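Local coordinates for protein KauB (Pseudomonas aeruginosa PAO1, PDB 6B4R) that probably oxidises a broad range of aldehydes, aminoaldehydes among them, to carboxylic acids with NAD(P)+ as a member of the aldehyde dehydrogenase family, at residues Val160-Val165 with Asp238-Thr243; Val188-Ser193 with Gly215-Leu220; Ile275-Ala280 with Ile410-Ala415. All blocks are in the same frame, centred on the assembly; numbering follows the deposited sequence.

Interaction 1: Val160-Val165 with Asp238-Thr243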
ATOM      1  N   VAL A 160     -13.801 -22.777   2.734  1.00 20.86           N
ATOM      2  CA  VAL A 160     -13.340 -24.055   2.200  1.00 24.60           C
ATOM      3  C   VAL A 160     -12.720 -23.888   0.815  1.00 26.91           C
ATOM      4  O   VAL A 160     -13.371 -23.411  -0.115  1.00 26.72           O
ATOM      5  CB  VAL A 160     -14.484 -25.087   2.128  1.00 24.09           C
ATOM      6  CG1 VAL A 160     -14.002 -26.372   1.473  1.00 21.53           C
ATOM      7  CG2 VAL A 160     -15.039 -25.367   3.518  1.00 20.92           C
ATOM      8  N   VAL A 161     -11.461 -24.290   0.683  1.00 18.71           N
ATOM      9  CA  VAL A 161     -10.744 -24.139  -0.573  1.00 19.52           C
ATOM     10  C   VAL A 161     -10.371 -25.495  -1.159  1.00 23.76           C
ATOM     11  O   VAL A 161      -9.710 -26.300  -0.506  1.00 28.40           O
ATOM     12  CB  VAL A 161      -9.457 -23.313  -0.388  1.00 24.27           C
ATOM     13  CG1 VAL A 161      -8.695 -23.218  -1.701  1.00 22.29           C
ATOM     14  CG2 VAL A 161      -9.780 -21.926   0.157  1.00 18.02           C
ATOM     15  N   ALA A 162     -10.801 -25.744  -2.391  1.00 20.97           N
ATOM     16  CA  ALA A 162     -10.398 -26.944  -3.110  1.00 26.04           C
ATOM     17  C   ALA A 162      -9.229 -26.604  -4.024  1.00 27.40           C
ATOM     18  O   ALA A 162      -9.294 -25.646  -4.793  1.00 25.43           O
ATOM     19  CB  ALA A 162     -11.564 -27.499  -3.913  1.00 22.70           C
ATOM     20  N   ALA A 163      -8.158 -27.386  -3.936  1.00 22.61           N
ATOM     21  CA  ALA A 163      -6.979 -27.153  -4.761  1.00 21.92           C
ATOM     22  C   ALA A 163      -6.640 -28.366  -5.622  1.00 23.96           C
ATOM     23  O   ALA A 163      -6.375 -29.453  -5.106  1.00 26.26           O
ATOM     24  CB  ALA A 163      -5.795 -26.766  -3.893  1.00 25.77           C
ATOM     25  N   ILE A 164      -6.658 -28.171  -6.937  1.00 23.80           N
ATOM     26  CA  ILE A 164      -6.304 -29.220  -7.885  1.00 24.31           C
ATOM     27  C   ILE A 164      -4.945 -28.913  -8.509  1.00 25.76           C
ATOM     28  O   ILE A 164      -4.817 -27.998  -9.321  1.00 28.00           O
ATOM     29  CB  ILE A 164      -7.368 -29.346  -8.994  1.00 26.23           C
ATOM     30  CG1 ILE A 164      -8.747 -29.590  -8.380  1.00 21.74           C
ATOM     31  CG2 ILE A 164      -7.009 -30.459  -9.967  1.00 20.68           C
ATOM     32  CD1 ILE A 164      -9.840 -29.814  -9.407  1.00 28.46           C
ATOM     33  N   VAL A 165      -3.931 -29.681  -8.119  1.00 29.14           N
ATOM     34  CA  VAL A 165      -2.556 -29.402  -8.524  1.00 22.22           C
ATOM     35  C   VAL A 165      -2.052 -30.365  -9.597  1.00 20.89           C
ATOM     36  O   VAL A 165      -2.444 -31.530  -9.624  1.00 26.52           O
ATOM     37  CB  VAL A 165      -1.604 -29.426  -7.306  1.00 28.96           C
ATOM     38  CG1 VAL A 165      -1.952 -28.301  -6.344  1.00 26.93           C
ATOM     39  CG2 VAL A 165      -1.665 -30.769  -6.606  1.00 30.05           C
ATOM     40  N   ASP A 238     -16.105 -22.940  -1.324  1.00 26.15           N
ATOM     41  CA  ASP A 238     -16.131 -21.501  -1.570  1.00 25.89           C
ATOM     42  C   ASP A 238     -15.213 -21.063  -2.705  1.00 27.64           C
ATOM     43  O   ASP A 238     -15.522 -20.119  -3.433  1.00 27.58           O
ATOM     44  CB  ASP A 238     -15.764 -20.742  -0.294  1.00 25.06           C
ATOM     45  CG  ASP A 238     -16.770 -20.951   0.815  1.00 30.60           C
ATOM     46  OD1 ASP A 238     -17.973 -20.709   0.579  1.00 40.74           O
ATOM     47  OD2 ASP A 238     -16.356 -21.369   1.917  1.00 30.11           O
ATOM     48  N   THR A 239     -14.086 -21.752  -2.847  1.00 25.81           N
ATOM     49  CA  THR A 239     -13.058 -21.347  -3.796  1.00 19.11           C
ATOM     50  C   THR A 239     -12.352 -22.560  -4.392  1.00 22.49           C
ATOM     51  O   THR A 239     -11.995 -23.497  -3.679  1.00 24.91           O
ATOM     52  CB  THR A 239     -12.016 -20.421  -3.120  1.00 18.13           C
ATOM     53  OG1 THR A 239     -12.654 -19.210  -2.693  1.00 21.35           O
ATOM     54  CG2 THR A 239     -10.883 -20.076  -4.073  1.00 14.52           C
ATOM     55  N   LEU A 240     -12.160 -22.531  -5.707  1.00 24.69           N
ATOM     56  CA  LEU A 240     -11.445 -23.583  -6.414  1.00 22.68           C
ATOM     57  C   LEU A 240     -10.225 -22.984  -7.107  1.00 28.45           C
ATOM     58  O   LEU A 240     -10.359 -22.102  -7.957  1.00 29.33           O
ATOM     59  CB  LEU A 240     -12.373 -24.249  -7.437  1.00 22.26           C
ATOM     60  CG  LEU A 240     -11.902 -25.454  -8.263  1.00 21.93           C
ATOM     61  CD1 LEU A 240     -11.142 -25.034  -9.516  1.00 31.80           C
ATOM     62  CD2 LEU A 240     -11.059 -26.395  -7.421  1.00 31.06           C
ATOM     63  N   VAL A 241      -9.038 -23.455  -6.739  1.00 18.72           N
ATOM     64  CA  VAL A 241      -7.820 -23.040  -7.426  1.00 21.79           C
ATOM     65  C   VAL A 241      -7.239 -24.213  -8.205  1.00 24.44           C
ATOM     66  O   VAL A 241      -7.352 -25.364  -7.784  1.00 27.72           O
ATOM     67  CB  VAL A 241      -6.775 -22.449  -6.456  1.00 26.29           C
ATOM     68  CG1 VAL A 241      -7.343 -21.224  -5.754  1.00 21.02           C
ATOM     69  CG2 VAL A 241      -6.328 -23.492  -5.444  1.00 26.91           C
ATOM     70  N   PHE A 242      -6.625 -23.924  -9.347  1.00 26.78           N
ATOM     71  CA  PHE A 242      -6.209 -24.982 -10.259  1.00 32.02           C
ATOM     72  C   PHE A 242      -5.020 -24.586 -11.131  1.00 33.59           C
ATOM     73  O   PHE A 242      -4.883 -23.433 -11.542  1.00 29.84           O
ATOM     74  CB  PHE A 242      -7.400 -25.406 -11.126  1.00 29.41           C
ATOM     75  CG  PHE A 242      -7.041 -26.296 -12.285  1.00 31.05           C
ATOM     76  CD1 PHE A 242      -6.919 -27.665 -12.116  1.00 27.01           C
ATOM     77  CD2 PHE A 242      -6.860 -25.765 -13.554  1.00 26.61           C
ATOM     78  CE1 PHE A 242      -6.604 -28.486 -13.184  1.00 26.31           C
ATOM     79  CE2 PHE A 242      -6.542 -26.581 -14.626  1.00 30.18           C
ATOM     80  CZ  PHE A 242      -6.415 -27.944 -14.441  1.00 28.44           C
ATOM     81  N   THR A 243      -4.156 -25.561 -11.393  1.00 31.17           N
ATOM     82  CA  THR A 243      -3.068 -25.401 -12.344  1.00 33.27           C
ATOM     83  C   THR A 243      -3.024 -26.635 -13.235  1.00 32.42           C
ATOM     84  O   THR A 243      -2.925 -27.760 -12.745  1.00 36.48           O
ATOM     85  CB  THR A 243      -1.711 -25.228 -11.641  1.00 35.10           C
ATOM     86  OG1 THR A 243      -1.755 -24.081 -10.783  1.00 35.69           O
ATOM     87  CG2 THR A 243      -0.603 -25.051 -12.667  1.00 27.00           C
TER
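Val-160 opens the pairing with Asp-238 through both of its backbone polar atoms. Its N donates a nearly straight bond to Asp-238 OD2 (3.0 Å, 171° at the hydrogen), which uses the lone pair turned away from OD1; the same carboxylate oxygen forms a salt bridge with Arg-67. The carbonyl of Val-160 receives Thr-239 N and, weakly, Asp-238 N. Val-161 stands on the same face of the sheet as Thr-239 and Val-241, and its CA makes a CA-H...O contact with Thr-239 O. Ala-162 takes up the regular parallel ladder, its N bonded to Thr-239 O and its O to Val-241 N. Across the small methyl of Ala-162, Leu-240 brings its CD2 branch to 3.7 Å from Ala-162 CB. On the other face Ala-163 CB meets Val-241 CG2 at 3.7 Å. Ile-164 N then bonds to Val-241 O at 3.0 Å, and Ile-164 O accepts Thr-243 N. Ile-164 CG2, anti to the backbone N, lies 3.5 Å from Phe-242 CD1, while Ile-164 CB sits in the plane of that ring at its edge. Helix 246-258 packs on Leu-240 and Phe-242. Val-165 comes level with Thr-243, whose hydroxyl bonds to Lys-177. Parallel strands with a helix packed on one face are characteristic of the Rossmann-like cofactor-binding domain of aldehyde dehydrogenases.

Interaction 2: Val188-Ser193 with Gly215-Leu220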
ATOM      1  N   VAL A 188      -8.415 -26.322   3.663  1.00 23.95           N
ATOM      2  CA  VAL A 188      -8.044 -26.683   2.302  1.00 23.35           C
ATOM      3  C   VAL A 188      -8.217 -28.173   2.032  1.00 30.74           C
ATOM      4  O   VAL A 188      -7.820 -29.011   2.842  1.00 29.50           O
ATOM      5  CB  VAL A 188      -6.578 -26.296   2.006  1.00 22.04           C
ATOM      6  CG1 VAL A 188      -6.203 -26.660   0.577  1.00 24.75           C
ATOM      7  CG2 VAL A 188      -6.355 -24.815   2.258  1.00 24.03           C
ATOM      8  N   ILE A 189      -8.819 -28.495   0.890  1.00 23.14           N
ATOM      9  CA  ILE A 189      -8.884 -29.870   0.414  1.00 25.77           C
ATOM     10  C   ILE A 189      -8.060 -29.998  -0.858  1.00 33.23           C
ATOM     11  O   ILE A 189      -8.430 -29.464  -1.905  1.00 28.58           O
ATOM     12  CB  ILE A 189     -10.320 -30.305   0.107  1.00 28.09           C
ATOM     13  CG1 ILE A 189     -11.198 -30.177   1.351  1.00 24.96           C
ATOM     14  CG2 ILE A 189     -10.334 -31.731  -0.420  1.00 25.43           C
ATOM     15  CD1 ILE A 189     -12.634 -30.548   1.106  1.00 25.02           C
ATOM     16  N   LEU A 190      -6.941 -30.707  -0.761  1.00 28.96           N
ATOM     17  CA  LEU A 190      -6.017 -30.826  -1.877  1.00 23.43           C
ATOM     18  C   LEU A 190      -6.255 -32.101  -2.670  1.00 29.61           C
ATOM     19  O   LEU A 190      -6.211 -33.204  -2.125  1.00 29.17           O
ATOM     20  CB  LEU A 190      -4.570 -30.782  -1.381  1.00 27.13           C
ATOM     21  CG  LEU A 190      -3.475 -30.853  -2.448  1.00 23.31           C
ATOM     22  CD1 LEU A 190      -3.489 -29.607  -3.310  1.00 22.90           C
ATOM     23  CD2 LEU A 190      -2.109 -31.046  -1.806  1.00 40.39           C
ATOM     24  N   LYS A 191      -6.508 -31.940  -3.963  1.00 27.90           N
ATOM     25  CA  LYS A 191      -6.626 -33.073  -4.864  1.00 22.00           C
ATOM     26  C   LYS A 191      -5.425 -33.067  -5.796  1.00 26.72           C
ATOM     27  O   LYS A 191      -5.369 -32.276  -6.739  1.00 35.13           O
ATOM     28  CB  LYS A 191      -7.936 -33.003  -5.658  1.00 25.09           C
ATOM     29  CG  LYS A 191      -8.269 -34.260  -6.461  1.00 19.64           C
ATOM     30  CD  LYS A 191      -7.687 -34.192  -7.862  1.00 30.31           C
ATOM     31  CE  LYS A 191      -7.779 -35.522  -8.575  1.00 33.20           C
ATOM     32  NZ  LYS A 191      -6.987 -35.509  -9.836  1.00 37.23           N
ATOM     33  N   PRO A 192      -4.451 -33.947  -5.529  1.00 26.78           N
ATOM     34  CA  PRO A 192      -3.259 -34.057  -6.372  1.00 25.40           C
ATOM     35  C   PRO A 192      -3.579 -34.787  -7.671  1.00 26.49           C
ATOM     36  O   PRO A 192      -4.601 -35.463  -7.760  1.00 25.27           O
ATOM     37  CB  PRO A 192      -2.313 -34.901  -5.518  1.00 29.42           C
ATOM     38  CG  PRO A 192      -3.226 -35.767  -4.712  1.00 24.74           C
ATOM     39  CD  PRO A 192      -4.432 -34.908  -4.412  1.00 25.42           C
ATOM     40  N   SER A 193      -2.714 -34.645  -8.667  1.00 21.67           N
ATOM     41  CA  SER A 193      -2.889 -35.357  -9.925  1.00 25.55           C
ATOM     42  C   SER A 193      -2.767 -36.858  -9.699  1.00 30.28           C
ATOM     43  O   SER A 193      -2.017 -37.300  -8.830  1.00 28.01           O
ATOM     44  CB  SER A 193      -1.846 -34.899 -10.944  1.00 22.01           C
ATOM     45  OG  SER A 193      -1.797 -35.779 -12.050  1.00 21.54           O
ATOM     46  N   GLY A 215      -8.578 -31.618  10.041  1.00 36.61           N
ATOM     47  CA  GLY A 215      -9.614 -31.213   9.111  1.00 30.73           C
ATOM     48  C   GLY A 215      -9.362 -29.897   8.406  1.00 27.89           C
ATOM     49  O   GLY A 215     -10.155 -29.479   7.563  1.00 40.80           O
ATOM     50  N   VAL A 216      -8.259 -29.238   8.745  1.00 26.35           N
ATOM     51  CA  VAL A 216      -7.918 -27.969   8.115  1.00 26.45           C
ATOM     52  C   VAL A 216      -7.194 -28.202   6.789  1.00 27.18           C
ATOM     53  O   VAL A 216      -7.343 -27.429   5.841  1.00 33.02           O
ATOM     54  CB  VAL A 216      -7.075 -27.082   9.054  1.00 28.73           C
ATOM     55  CG1 VAL A 216      -6.691 -25.776   8.371  1.00 27.82           C
ATOM     56  CG2 VAL A 216      -7.847 -26.803  10.338  1.00 19.65           C
ATOM     57  N   PHE A 217      -6.427 -29.284   6.721  1.00 23.13           N
ATOM     58  CA  PHE A 217      -5.729 -29.644   5.492  1.00 20.83           C
ATOM     59  C   PHE A 217      -5.938 -31.120   5.150  1.00 27.06           C
ATOM     60  O   PHE A 217      -5.371 -32.009   5.787  1.00 29.01           O
ATOM     61  CB  PHE A 217      -4.240 -29.294   5.600  1.00 26.20           C
ATOM     62  CG  PHE A 217      -3.402 -29.825   4.469  1.00 26.42           C
ATOM     63  CD1 PHE A 217      -3.854 -29.771   3.161  1.00 30.68           C
ATOM     64  CD2 PHE A 217      -2.152 -30.366   4.717  1.00 27.06           C
ATOM     65  CE1 PHE A 217      -3.083 -30.262   2.125  1.00 28.43           C
ATOM     66  CE2 PHE A 217      -1.374 -30.851   3.682  1.00 29.43           C
ATOM     67  CZ  PHE A 217      -1.840 -30.802   2.387  1.00 25.81           C
ATOM     68  N   ASN A 218      -6.752 -31.364   4.128  1.00 26.89           N
ATOM     69  CA  ASN A 218      -7.102 -32.718   3.716  1.00 31.45           C
ATOM     70  C   ASN A 218      -6.581 -33.044   2.320  1.00 25.08           C
ATOM     71  O   ASN A 218      -6.441 -32.159   1.479  1.00 31.85           O
ATOM     72  CB  ASN A 218      -8.620 -32.910   3.778  1.00 27.08           C
ATOM     73  CG  ASN A 218      -9.195 -32.544   5.133  1.00 32.58           C
ATOM     74  OD1 ASN A 218      -9.289 -33.383   6.029  1.00 24.81           O
ATOM     75  ND2 ASN A 218      -9.572 -31.280   5.293  1.00 29.44           N
ATOM     76  N   VAL A 219      -6.287 -34.317   2.079  1.00 24.45           N
ATOM     77  CA  VAL A 219      -5.746 -34.742   0.790  1.00 31.01           C
ATOM     78  C   VAL A 219      -6.536 -35.912   0.207  1.00 28.38           C
ATOM     79  O   VAL A 219      -6.586 -36.992   0.798  1.00 25.12           O
ATOM     80  CB  VAL A 219      -4.252 -35.127   0.897  1.00 25.25           C
ATOM     81  CG1 VAL A 219      -3.749 -35.706  -0.418  1.00 21.36           C
ATOM     82  CG2 VAL A 219      -3.417 -33.925   1.301  1.00 24.14           C
ATOM     83  N   LEU A 220      -7.148 -35.688  -0.953  1.00 27.87           N
ATOM     84  CA  LEU A 220      -7.937 -36.713  -1.631  1.00 23.57           C
ATOM     85  C   LEU A 220      -7.331 -37.095  -2.974  1.00 22.35           C
ATOM     86  O   LEU A 220      -7.560 -36.419  -3.975  1.00 26.53           O
ATOM     87  CB  LEU A 220      -9.372 -36.236  -1.853  1.00 22.65           C
ATOM     88  CG  LEU A 220     -10.287 -36.054  -0.642  1.00 30.20           C
ATOM     89  CD1 LEU A 220     -11.651 -35.576  -1.106  1.00 21.58           C
ATOM     90  CD2 LEU A 220     -10.406 -37.348   0.150  1.00 23.81           C
TER
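The ring of Phe-217 turns its edge to Leu-190: CB of Leu-190 lies in the ring plane, 3.8 Å from Phe-217 CE1, and Val-188 O also approaches this edge. The two side chains run side by side and point the same way, each with CG anti to its backbone N (chi1 171° for Phe-217). The amide of Asn-218 lies on the reverse face of the sheet with Ile-189; its ND2 makes a weak bond to Gly-215 O, and OD1 accepts Asn-25 N. On that face too, Ile-189 CG2 touches Leu-220 CD1 at 4.1 Å. Four backbone bonds join the strands in parallel register, from Val-188 N on Val-216 O (2.7 Å) to Leu-220 N on Leu-190 O. Past the last of them, Pro-192 CD rests 3.5 Å from Leu-220 O and also meets Val-219 CG1. The strands are the two arms of a beta-alpha-beta crossover through helix 198-210, which packs on Leu-190, Pro-192, Phe-217 and Val-219. Helix 170-183 adjoins Val-188 and Phe-217 on the same face, whereas helix 56-72 lies against Ile-189 and Leu-220 on the other. Strand 149-164 pairs with strand 187-191, and Val-219 bonds through its backbone to Phe-23.

Interaction 3: Ile275-Ala280 with Ile410-Ala415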
ATOM      1  N   ILE A 275      12.551 -14.324 -26.743  1.00 17.30           N
ATOM      2  CA  ILE A 275      12.975 -13.386 -27.783  1.00 19.17           C
ATOM      3  C   ILE A 275      14.421 -12.917 -27.626  1.00 25.94           C
ATOM      4  O   ILE A 275      14.766 -12.246 -26.653  1.00 23.17           O
ATOM      5  CB  ILE A 275      12.057 -12.147 -27.822  1.00 21.57           C
ATOM      6  CG1 ILE A 275      10.591 -12.572 -27.934  1.00 17.87           C
ATOM      7  CG2 ILE A 275      12.449 -11.219 -28.968  1.00 18.18           C
ATOM      8  CD1 ILE A 275       9.611 -11.424 -27.802  1.00 19.03           C
ATOM      9  N   VAL A 276      15.258 -13.261 -28.600  1.00 22.61           N
ATOM     10  CA  VAL A 276      16.672 -12.903 -28.559  1.00 21.93           C
ATOM     11  C   VAL A 276      17.038 -11.902 -29.652  1.00 21.63           C
ATOM     12  O   VAL A 276      17.004 -12.225 -30.839  1.00 19.58           O
ATOM     13  CB  VAL A 276      17.571 -14.143 -28.709  1.00 23.15           C
ATOM     14  CG1 VAL A 276      19.039 -13.745 -28.636  1.00 22.88           C
ATOM     15  CG2 VAL A 276      17.236 -15.176 -27.645  1.00 17.93           C
ATOM     16  N   PHE A 277      17.396 -10.690 -29.242  1.00 23.19           N
ATOM     17  CA  PHE A 277      17.797  -9.651 -30.180  1.00 24.38           C
ATOM     18  C   PHE A 277      19.287  -9.732 -30.500  1.00 31.10           C
ATOM     19  O   PHE A 277      20.060 -10.358 -29.773  1.00 26.46           O
ATOM     20  CB  PHE A 277      17.448  -8.263 -29.632  1.00 26.46           C
ATOM     21  CG  PHE A 277      15.981  -7.934 -29.700  1.00 28.41           C
ATOM     22  CD1 PHE A 277      15.430  -7.402 -30.856  1.00 23.34           C
ATOM     23  CD2 PHE A 277      15.155  -8.151 -28.609  1.00 24.34           C
ATOM     24  CE1 PHE A 277      14.082  -7.098 -30.923  1.00 21.37           C
ATOM     25  CE2 PHE A 277      13.804  -7.849 -28.670  1.00 19.81           C
ATOM     26  CZ  PHE A 277      13.268  -7.321 -29.828  1.00 21.55           C
ATOM     27  N   ALA A 278      19.679  -9.090 -31.596  1.00 37.05           N
ATOM     28  CA  ALA A 278      21.073  -9.081 -32.027  1.00 35.71           C
ATOM     29  C   ALA A 278      21.982  -8.443 -30.980  1.00 27.30           C
ATOM     30  O   ALA A 278      23.127  -8.861 -30.806  1.00 26.94           O
ATOM     31  CB  ALA A 278      21.208  -8.355 -33.360  1.00 29.31           C
ATOM     32  N   ASP A 279      21.464  -7.435 -30.284  1.00 23.46           N
ATOM     33  CA  ASP A 279      22.262  -6.684 -29.320  1.00 22.03           C
ATOM     34  C   ASP A 279      22.198  -7.253 -27.904  1.00 24.87           C
ATOM     35  O   ASP A 279      22.358  -6.520 -26.929  1.00 27.96           O
ATOM     36  CB  ASP A 279      21.865  -5.199 -29.317  1.00 22.62           C
ATOM     37  CG  ASP A 279      20.384  -4.977 -29.016  1.00 31.58           C
ATOM     38  OD1 ASP A 279      19.678  -5.945 -28.664  1.00 30.01           O
ATOM     39  OD2 ASP A 279      19.927  -3.818 -29.125  1.00 31.58           O
ATOM     40  N   ALA A 280      21.961  -8.558 -27.797  1.00 26.41           N
ATOM     41  CA  ALA A 280      21.940  -9.222 -26.497  1.00 30.82           C
ATOM     42  C   ALA A 280      23.291  -9.075 -25.793  1.00 26.87           C
ATOM     43  O   ALA A 280      24.336  -9.146 -26.436  1.00 26.86           O
ATOM     44  CB  ALA A 280      21.578 -10.690 -26.663  1.00 19.94           C
ATOM     45  N   ILE A 410      11.859 -19.675 -34.394  1.00 25.34           N
ATOM     46  CA  ILE A 410      11.130 -18.775 -35.278  1.00 22.04           C
ATOM     47  C   ILE A 410      11.915 -17.486 -35.490  1.00 27.94           C
ATOM     48  O   ILE A 410      12.410 -16.885 -34.536  1.00 31.72           O
ATOM     49  CB  ILE A 410       9.733 -18.450 -34.712  1.00 25.49           C
ATOM     50  CG1 ILE A 410       8.977 -19.744 -34.388  1.00 19.35           C
ATOM     51  CG2 ILE A 410       8.942 -17.591 -35.689  1.00 20.45           C
ATOM     52  CD1 ILE A 410       7.696 -19.536 -33.616  1.00 19.82           C
ATOM     53  N   GLU A 411      12.032 -17.070 -36.745  1.00 29.51           N
ATOM     54  CA  GLU A 411      12.799 -15.881 -37.089  1.00 26.82           C
ATOM     55  C   GLU A 411      11.912 -14.649 -37.182  1.00 33.79           C
ATOM     56  O   GLU A 411      10.757 -14.732 -37.605  1.00 35.81           O
ATOM     57  CB  GLU A 411      13.526 -16.088 -38.420  1.00 37.71           C
ATOM     58  CG  GLU A 411      14.493 -17.259 -38.427  1.00 47.67           C
ATOM     59  CD  GLU A 411      15.118 -17.485 -39.789  1.00 51.32           C
ATOM     60  OE1 GLU A 411      14.866 -16.671 -40.701  1.00 50.80           O
ATOM     61  OE2 GLU A 411      15.858 -18.480 -39.950  1.00 56.39           O
ATOM     62  N   PHE A 412      12.456 -13.507 -36.774  1.00 33.50           N
ATOM     63  CA  PHE A 412      11.778 -12.228 -36.951  1.00 24.95           C
ATOM     64  C   PHE A 412      12.745 -11.185 -37.502  1.00 25.83           C
ATOM     65  O   PHE A 412      13.953 -11.280 -37.292  1.00 26.48           O
ATOM     66  CB  PHE A 412      11.128 -11.747 -35.645  1.00 28.72           C
ATOM     67  CG  PHE A 412      12.106 -11.457 -34.537  1.00 29.59           C
ATOM     68  CD1 PHE A 412      12.374 -12.405 -33.563  1.00 26.73           C
ATOM     69  CD2 PHE A 412      12.743 -10.225 -34.456  1.00 23.93           C
ATOM     70  CE1 PHE A 412      13.264 -12.136 -32.537  1.00 23.11           C
ATOM     71  CE2 PHE A 412      13.634  -9.953 -33.436  1.00 24.36           C
ATOM     72  CZ  PHE A 412      13.895 -10.908 -32.474  1.00 22.36           C
ATOM     73  N   GLU A 413      12.211 -10.194 -38.206  1.00 32.06           N
ATOM     74  CA  GLU A 413      13.045  -9.170 -38.825  1.00 29.26           C
ATOM     75  C   GLU A 413      13.463  -8.097 -37.823  1.00 29.21           C
ATOM     76  O   GLU A 413      14.640  -7.752 -37.729  1.00 30.10           O
ATOM     77  CB  GLU A 413      12.328  -8.534 -40.018  1.00 29.17           C
ATOM     78  CG  GLU A 413      13.172  -7.515 -40.772  1.00 33.22           C
ATOM     79  CD  GLU A 413      14.410  -8.131 -41.403  1.00 41.96           C
ATOM     80  OE1 GLU A 413      14.344  -9.305 -41.830  1.00 35.57           O
ATOM     81  OE2 GLU A 413      15.450  -7.441 -41.467  1.00 49.26           O
ATOM     82  N   ASP A 414      12.494  -7.576 -37.075  1.00 31.42           N
ATOM     83  CA  ASP A 414      12.759  -6.520 -36.102  1.00 26.99           C
ATOM     84  C   ASP A 414      11.884  -6.649 -34.855  1.00 28.88           C
ATOM     85  O   ASP A 414      11.118  -7.604 -34.716  1.00 33.74           O
ATOM     86  CB  ASP A 414      12.570  -5.141 -36.740  1.00 29.01           C
ATOM     87  CG  ASP A 414      11.246  -5.012 -37.477  1.00 31.20           C
ATOM     88  OD1 ASP A 414      10.280  -5.714 -37.115  1.00 32.50           O
ATOM     89  OD2 ASP A 414      11.169  -4.202 -38.424  1.00 34.59           O
ATOM     90  N   ALA A 415      11.999  -5.673 -33.960  1.00 25.39           N
ATOM     91  CA  ALA A 415      11.267  -5.683 -32.698  1.00 27.15           C
ATOM     92  C   ALA A 415       9.756  -5.677 -32.897  1.00 27.04           C
ATOM     93  O   ALA A 415       9.023  -6.307 -32.136  1.00 27.78           O
ATOM     94  CB  ALA A 415      11.691  -4.503 -31.831  1.00 25.82           C
TER
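Phe-412 drives its ring edge toward the face of Phe-277 in a T-shaped pair, with centroids 5.4 Å apart and planes at 68°. Its CZ stands 4.1 Å above the Phe-277 plane, displaced toward the rim, and CE2 comes to 3.8 Å from Phe-277 CE1. The first torsion of Phe-412 places CG between the backbone N and the carbonyl carbon (chi1 64°), a setting that carries the ring across to the other segment. Ile-275 meets this ring with its CG2, 3.8 Å from Phe-412 CE1, the two side chains crossing at about a right angle. At the rim of the Phe-277 ring, Ala-415 closes in, its CB 3.6 Å from Phe-277 CE1. Strands 273-276 and 406-412 belong to one sheet of the alpha/beta fold but are not neighbours: strand 307-311 runs between them, and the aromatic pair bridges across it, touching Glu-311. Helix 415-423 packs its Ala-418 against Ile-275 and Phe-412. Apart from Ala-415 this apolar cluster is buried, whereas the residues around it are partly or fully exposed and bond outside the two segments. The type I turn from Phe-277 to Ala-280 carries Asp-279 to a salt bridge with Lys-440, Glu-413 pairs with Arg-312, and Asp-414, at the N-cap, bonds through OD1 to Glu-417 N.

Interactions 1 and 2 are parts of one sheet, their centres about 9 Å apart. Strand 149-164 lies between strands 187-191 and 239-243, and probable hydrogen bonds from Ile-189 N to Val-161 O (2.8 Å) and from Lys-191 N to Ala-163 O (2.7 Å) make the pairing continuous. Leu-190 CD1 adds packing against Val-165 CG1. The end of interaction 1 approaches the catalytic region: the side chain of Thr-243 is about 4 Å from that of Glu-267, the predicted active-site residue, and about 5 Å from the bound ether ligand. Interaction 3 belongs to a separate sheet on the opposite side of the chain's centre, its centre about 39 Å from that of interaction 1 and about 45 Å from that of interaction 2.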